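ESSC (Geobacillus thermodenitrificans, PDB 5FWH) forms part of the bacterial type VII secretion apparatus as an FtsK/SpoIIIE-type ATPase with an N-terminal forkhead-associated (FHA) region, which probably mediates association with other proteins. Local coordinates at residues A121-R126 with W132-D137; L142-V147 with V153-G158. One frame throughout, in Å; residues are numbered along the deposited sequence.

Overall arrangement
Contact 1 (121-126 with 132-137) pairs the two strands of a hairpin within one sheet, whereas contact 2 (142-147 with 153-158) reaches from that sheet to the one packed beside it, which includes strand 143-144. They meet through strand 131-136, which is the hairpin's second strand and also the neighbour of edge strand 153-154. Their centres lie about 10 Å apart, and Val-134 packs on Leu-155 between them. Contact 1 is partly buried, held by backbone hydrogen bonds, with Phe-123, Leu-125 and Val-134 on one face and a mixture of Ser-124, Arg-126, Val-133 and Ile-135 on the other. Contact 2 is a smaller surface contact, made chiefly by methyl groups of Leu-144, Val-153 and Leu-155.

Contact 1: residues A121-R126 with W132-D137; sequences ARFSLR and WVVIPD
An antiparallel beta hairpin brings Ser-124 opposite Ile-135 and Arg-126 opposite Val-133, each a hydrogen-bonded pair. Ser-124 N lies 3.0 Å from Ile-135 O, and the return bond from Ile-135 N to Ser-124 O is nearly straight, 178° at the hydrogen. Arg-126 N reaches Val-133 O at 2.8 Å in the carbonyl plane. On one face, Leu-125 CD2 packs 4.0 Å from Val-134 CB, and Val-134 CG2 touches Phe-123 CD1. This is the face turned to the neighbouring sheet of the FHA beta sandwich, where Leu-161 covers Leu-125 and Val-134, and Phe-168 meets the Phe-123 ring edge-to-face. On the other face, Ile-135 CD1 lies over one face of the Arg-126 guanidinium and 3.9 Å from Arg-126 CD; the arginine chain, extended from CG to NE, crosses the isoleucine side chain at about a right angle and leads NE to a salt bridge with Glu-105. The indole of Trp-132 turns its edge to the partner strand, with Arg-126 N in the ring plane and CE3 3.4 Å from Arg-126 C, while its NE1 hydrogen-bonds to Glu-173 O. Beyond the paired strands, Arg-122 and Asp-137 run side by side with CD and OD2 3.3 Å apart. Arg-122 NH1 instead forms its salt bridge with Asp-111.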
loop_
_atom_site.group_PDB
_atom_site.type_symbol
_atom_site.label_atom_id
_atom_site.label_comp_id
_atom_site.label_asym_id
_atom_site.label_seq_id
_atom_site.Cartn_x
_atom_site.Cartn_y
_atom_site.Cartn_z
ATOM N N ALA A 121 -1.484 9.483 1.502
ATOM C CA ALA A 121 -0.620 9.625 0.335
ATOM C C ALA A 121 -0.655 11.055 -0.100
ATOM O O ALA A 121 -1.618 11.717 0.121
ATOM C CB ALA A 121 -1.168 8.760 -0.807
ATOM N N ARG A 122 0.367 11.498 -0.791
ATOM C CA ARG A 122 0.338 12.774 -1.390
ATOM C C ARG A 122 1.157 12.688 -2.663
ATOM O O ARG A 122 2.360 12.556 -2.585
ATOM C CB ARG A 122 0.904 13.833 -0.386
ATOM C CG ARG A 122 1.331 15.158 -1.001
ATOM C CD ARG A 122 1.871 16.136 0.054
ATOM N NE ARG A 122 0.773 16.583 0.897
ATOM C CZ ARG A 122 -0.118 17.523 0.559
ATOM N NH1 ARG A 122 -0.054 18.163 -0.609
ATOM N NH2 ARG A 122 -1.102 17.822 1.388
ATOM N N PHE A 123 0.530 12.886 -3.810
ATOM C CA PHE A 123 1.264 12.803 -5.070
ATOM C C PHE A 123 0.366 13.322 -6.164
ATOM O O PHE A 123 -0.781 13.543 -5.917
ATOM C CB PHE A 123 1.739 11.336 -5.338
ATOM C CG PHE A 123 0.614 10.320 -5.502
ATOM C CD1 PHE A 123 0.072 10.031 -6.776
ATOM C CD2 PHE A 123 0.162 9.563 -4.409
ATOM C CE1 PHE A 123 -0.954 9.112 -6.952
ATOM C CE2 PHE A 123 -0.848 8.572 -4.606
ATOM C CZ PHE A 123 -1.425 8.390 -5.856
ATOM N N SER A 124 0.870 13.599 -7.350
ATOM C CA SER A 124 -0.048 13.962 -8.405
ATOM C C SER A 124 0.169 13.070 -9.571
ATOM O O SER A 124 1.183 12.442 -9.658
ATOM C CB SER A 124 0.032 15.449 -8.781
ATOM O OG SER A 124 1.256 15.721 -9.385
ATOM N N LEU A 125 -0.852 12.924 -10.398
ATOM C CA LEU A 125 -0.781 12.171 -11.661
ATOM C C LEU A 125 -1.026 13.153 -12.810
ATOM O O LEU A 125 -1.999 13.908 -12.776
ATOM C CB LEU A 125 -1.809 11.081 -11.677
ATOM C CG LEU A 125 -1.668 9.981 -10.592
ATOM C CD1 LEU A 125 -2.819 8.999 -10.751
ATOM C CD2 LEU A 125 -0.460 9.126 -10.760
ATOM N N ARG A 126 -0.167 13.135 -13.818
ATOM C CA ARG A 126 -0.329 14.023 -14.953
ATOM C C ARG A 126 -0.174 13.354 -16.271
ATOM O O ARG A 126 0.778 12.583 -16.500
ATOM C CB ARG A 126 0.740 15.084 -14.935
ATOM C CG ARG A 126 0.390 16.210 -14.046
ATOM C CD ARG A 126 1.496 17.218 -14.036
ATOM N NE ARG A 126 1.444 17.882 -12.754
ATOM C CZ ARG A 126 2.456 18.512 -12.178
ATOM N NH1 ARG A 126 3.652 18.654 -12.773
ATOM N NH2 ARG A 126 2.234 19.041 -10.979
ATOM N N TRP A 132 0.366 8.701 -18.542
ATOM C CA TRP A 132 0.356 9.236 -17.182
ATOM C C TRP A 132 1.733 9.250 -16.570
ATOM O O TRP A 132 2.481 8.282 -16.684
ATOM C CB TRP A 132 -0.624 8.454 -16.310
ATOM C CG TRP A 132 -2.005 8.734 -16.667
ATOM C CD1 TRP A 132 -2.855 7.926 -17.412
ATOM C CD2 TRP A 132 -2.758 9.866 -16.303
ATOM N NE1 TRP A 132 -4.089 8.517 -17.520
ATOM C CE2 TRP A 132 -4.069 9.697 -16.852
ATOM C CE3 TRP A 132 -2.473 11.009 -15.569
ATOM C CZ2 TRP A 132 -5.066 10.645 -16.721
ATOM C CZ3 TRP A 132 -3.475 11.967 -15.417
ATOM C CH2 TRP A 132 -4.759 11.785 -16.007
ATOM N N VAL A 133 2.076 10.358 -15.934
ATOM C CA VAL A 133 3.268 10.477 -15.096
ATOM C C VAL A 133 2.866 10.613 -13.614
ATOM O O VAL A 133 1.943 11.333 -13.274
ATOM C CB VAL A 133 4.057 11.722 -15.513
ATOM C CG1 VAL A 133 5.261 11.958 -14.611
ATOM C CG2 VAL A 133 4.528 11.536 -16.937
ATOM N N VAL A 134 3.556 9.896 -12.748
ATOM C CA VAL A 134 3.434 10.084 -11.313
ATOM C C VAL A 134 4.516 11.046 -10.811
ATOM O O VAL A 134 5.700 10.812 -11.066
ATOM C CB VAL A 134 3.468 8.761 -10.523
ATOM C CG1 VAL A 134 4.721 7.942 -10.775
ATOM C CG2 VAL A 134 3.299 9.062 -9.032
ATOM N N ILE A 135 4.115 12.067 -10.063
ATOM C CA ILE A 135 5.047 13.036 -9.459
ATOM C C ILE A 135 4.843 12.925 -7.961
ATOM O O ILE A 135 3.822 13.353 -7.455
ATOM C CB ILE A 135 4.767 14.487 -9.925
ATOM C CG1 ILE A 135 4.903 14.614 -11.479
ATOM C CG2 ILE A 135 5.688 15.518 -9.214
ATOM C CD1 ILE A 135 3.605 14.519 -12.234
ATOM N N PRO A 136 5.788 12.322 -7.251
ATOM C CA PRO A 136 5.589 12.205 -5.800
ATOM C C PRO A 136 5.983 13.476 -5.047
ATOM O O PRO A 136 6.597 14.407 -5.608
ATOM C CB PRO A 136 6.526 11.055 -5.405
ATOM C CG PRO A 136 7.597 11.099 -6.450
ATOM C CD PRO A 136 6.961 11.573 -7.717
ATOM N N ASP A 137 5.625 13.502 -3.774
ATOM C CA ASP A 137 5.981 14.610 -2.919
ATOM C C ASP A 137 7.074 14.175 -1.939
ATOM O O ASP A 137 7.198 13.002 -1.583
ATOM C CB ASP A 137 4.737 15.195 -2.240
ATOM C CG ASP A 137 4.695 16.721 -2.318
ATOM O OD1 ASP A 137 5.774 17.347 -2.227
ATOM O OD2 ASP A 137 3.602 17.302 -2.500
#

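Contact 2: residues L142-V147 with V153-G158; sequences LFLNGV and VSLRNG
Asn-145 brings the one flat side-chain group that touches across this contact: its amide comes loosely near Gly-158, and no ring takes part on either side. The closest approach is made by branched aliphatic groups. Leu-144 and Val-153 reach toward each other tip to tip, with Leu-144 CD2 3.7 Å from Val-153 CG1. Leu-144 has its CG anti to the backbone N (chi1 172°), which carries the fork across to the other segment and lets its second methyl, CD1, meet Leu-155 CD2 at 4.1 Å. Leu-144 closes strand 143-144 in one sheet of the FHA sandwich, while Val-153 belongs to the edge strand of the other, so the methyl groups join the two sheets near the surface. The chain reverses just after Leu-144 in a type I' turn. Two backbone bonds close that turn, Leu-144 N to Val-147 O at 3.0 Å and Val-147 N to Leu-144 O at 3.2 Å. Asn-145 and Gly-146 occupy its corners with positive phi, and the backbone angles of Gly-146 call for glycine. Leu-155 is buried, and Leu-144 also touches Leu-149 and Asp-159.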
loop_
_atom_site.group_PDB
_atom_site.type_symbol
_atom_site.label_atom_id
_atom_site.label_comp_id
_atom_site.label_asym_id
_atom_site.label_seq_id
_atom_site.Cartn_x
_atom_site.Cartn_y
_atom_site.Cartn_z
ATOM N N LEU A 142 5.915 6.816 -1.234
ATOM C CA LEU A 142 5.086 6.185 -2.272
ATOM C C LEU A 142 5.861 5.121 -3.056
ATOM O O LEU A 142 7.068 5.381 -3.407
ATOM C CB LEU A 142 4.646 7.287 -3.212
ATOM C CG LEU A 142 3.734 6.881 -4.333
ATOM C CD1 LEU A 142 2.404 6.337 -3.847
ATOM C CD2 LEU A 142 3.523 8.114 -5.185
ATOM N N PHE A 143 5.246 3.974 -3.358
ATOM C CA PHE A 143 6.033 2.881 -3.968
ATOM C C PHE A 143 5.491 2.474 -5.335
ATOM O O PHE A 143 4.296 2.294 -5.537
ATOM C CB PHE A 143 6.156 1.667 -3.021
ATOM C CG PHE A 143 6.722 2.036 -1.635
ATOM C CD1 PHE A 143 5.922 2.679 -0.706
ATOM C CD2 PHE A 143 8.042 1.813 -1.325
ATOM C CE1 PHE A 143 6.431 3.044 0.590
ATOM C CE2 PHE A 143 8.580 2.188 -0.096
ATOM C CZ PHE A 143 7.794 2.845 0.869
ATOM N N LEU A 144 6.385 2.330 -6.294
ATOM C CA LEU A 144 6.011 1.886 -7.669
ATOM C C LEU A 144 6.539 0.529 -7.830
ATOM O O LEU A 144 7.760 0.367 -7.845
ATOM C CB LEU A 144 6.636 2.790 -8.719
ATOM C CG LEU A 144 6.513 2.369 -10.175
ATOM C CD1 LEU A 144 5.046 2.341 -10.539
ATOM C CD2 LEU A 144 7.342 3.348 -11.053
ATOM N N ASN A 145 5.634 -0.434 -7.909
ATOM C CA ASN A 145 5.978 -1.854 -7.950
ATOM C C ASN A 145 6.901 -2.240 -6.770
ATOM O O ASN A 145 7.932 -2.841 -6.965
ATOM C CB ASN A 145 6.607 -2.210 -9.335
ATOM C CG ASN A 145 5.694 -1.832 -10.529
ATOM O OD1 ASN A 145 6.146 -1.255 -11.516
ATOM N ND2 ASN A 145 4.413 -2.130 -10.412
ATOM N N GLY A 146 6.598 -1.773 -5.545
ATOM C CA GLY A 146 7.445 -2.115 -4.405
ATOM C C GLY A 146 8.682 -1.273 -4.106
ATOM O O GLY A 146 9.331 -1.526 -3.100
ATOM N N VAL A 147 9.017 -0.307 -4.948
ATOM C CA VAL A 147 10.223 0.476 -4.808
ATOM C C VAL A 147 9.920 1.976 -4.628
ATOM O O VAL A 147 9.245 2.617 -5.462
ATOM C CB VAL A 147 11.122 0.369 -6.061
ATOM C CG1 VAL A 147 12.458 1.105 -5.798
ATOM C CG2 VAL A 147 11.366 -1.104 -6.405
ATOM N N VAL A 153 8.045 9.730 -12.693
ATOM C CA VAL A 153 8.174 8.489 -13.477
ATOM C C VAL A 153 6.916 8.293 -14.365
ATOM O O VAL A 153 5.751 8.416 -13.904
ATOM C CB VAL A 153 8.287 7.233 -12.573
ATOM C CG1 VAL A 153 8.511 5.960 -13.397
ATOM C CG2 VAL A 153 9.395 7.410 -11.549
ATOM N N SER A 154 7.158 7.983 -15.637
ATOM C CA SER A 154 6.103 7.761 -16.575
ATOM C C SER A 154 5.663 6.308 -16.437
ATOM O O SER A 154 6.488 5.419 -16.386
ATOM C CB SER A 154 6.541 8.102 -18.010
ATOM O OG SER A 154 5.364 8.476 -18.712
ATOM N N LEU A 155 4.356 6.119 -16.307
ATOM C CA LEU A 155 3.735 4.873 -15.942
ATOM C C LEU A 155 3.332 4.066 -17.158
ATOM O O LEU A 155 2.946 4.643 -18.147
ATOM C CB LEU A 155 2.426 5.164 -15.161
ATOM C CG LEU A 155 2.446 6.003 -13.858
ATOM C CD1 LEU A 155 1.052 6.111 -13.259
ATOM C CD2 LEU A 155 3.363 5.311 -12.879
ATOM N N ARG A 156 3.315 2.740 -17.027
ATOM C CA ARG A 156 2.773 1.808 -18.047
ATOM C C ARG A 156 1.596 1.101 -17.417
ATOM O O ARG A 156 1.528 1.071 -16.209
ATOM C CB ARG A 156 3.830 0.776 -18.443
ATOM C CG ARG A 156 5.273 1.272 -18.433
ATOM C CD ARG A 156 6.284 0.268 -19.027
ATOM N NE ARG A 156 6.141 -1.137 -18.560
ATOM C CZ ARG A 156 7.077 -1.914 -17.954
ATOM N NH1 ARG A 156 8.322 -1.501 -17.673
ATOM N NH2 ARG A 156 6.754 -3.162 -17.620
ATOM N N ASN A 157 0.689 0.496 -18.191
ATOM C CA ASN A 157 -0.522 -0.207 -17.613
ATOM C C ASN A 157 -0.110 -1.358 -16.698
ATOM O O ASN A 157 0.803 -2.122 -17.013
ATOM C CB ASN A 157 -1.477 -0.794 -18.699
ATOM C CG ASN A 157 -2.472 0.229 -19.285
ATOM O OD1 ASN A 157 -3.401 0.721 -18.597
ATOM N ND2 ASN A 157 -2.321 0.509 -20.592
ATOM N N GLY A 158 -0.766 -1.455 -15.537
ATOM C CA GLY A 158 -0.374 -2.445 -14.531
ATOM C C GLY A 158 0.951 -2.176 -13.798
ATOM O O GLY A 158 1.430 -3.047 -13.050
#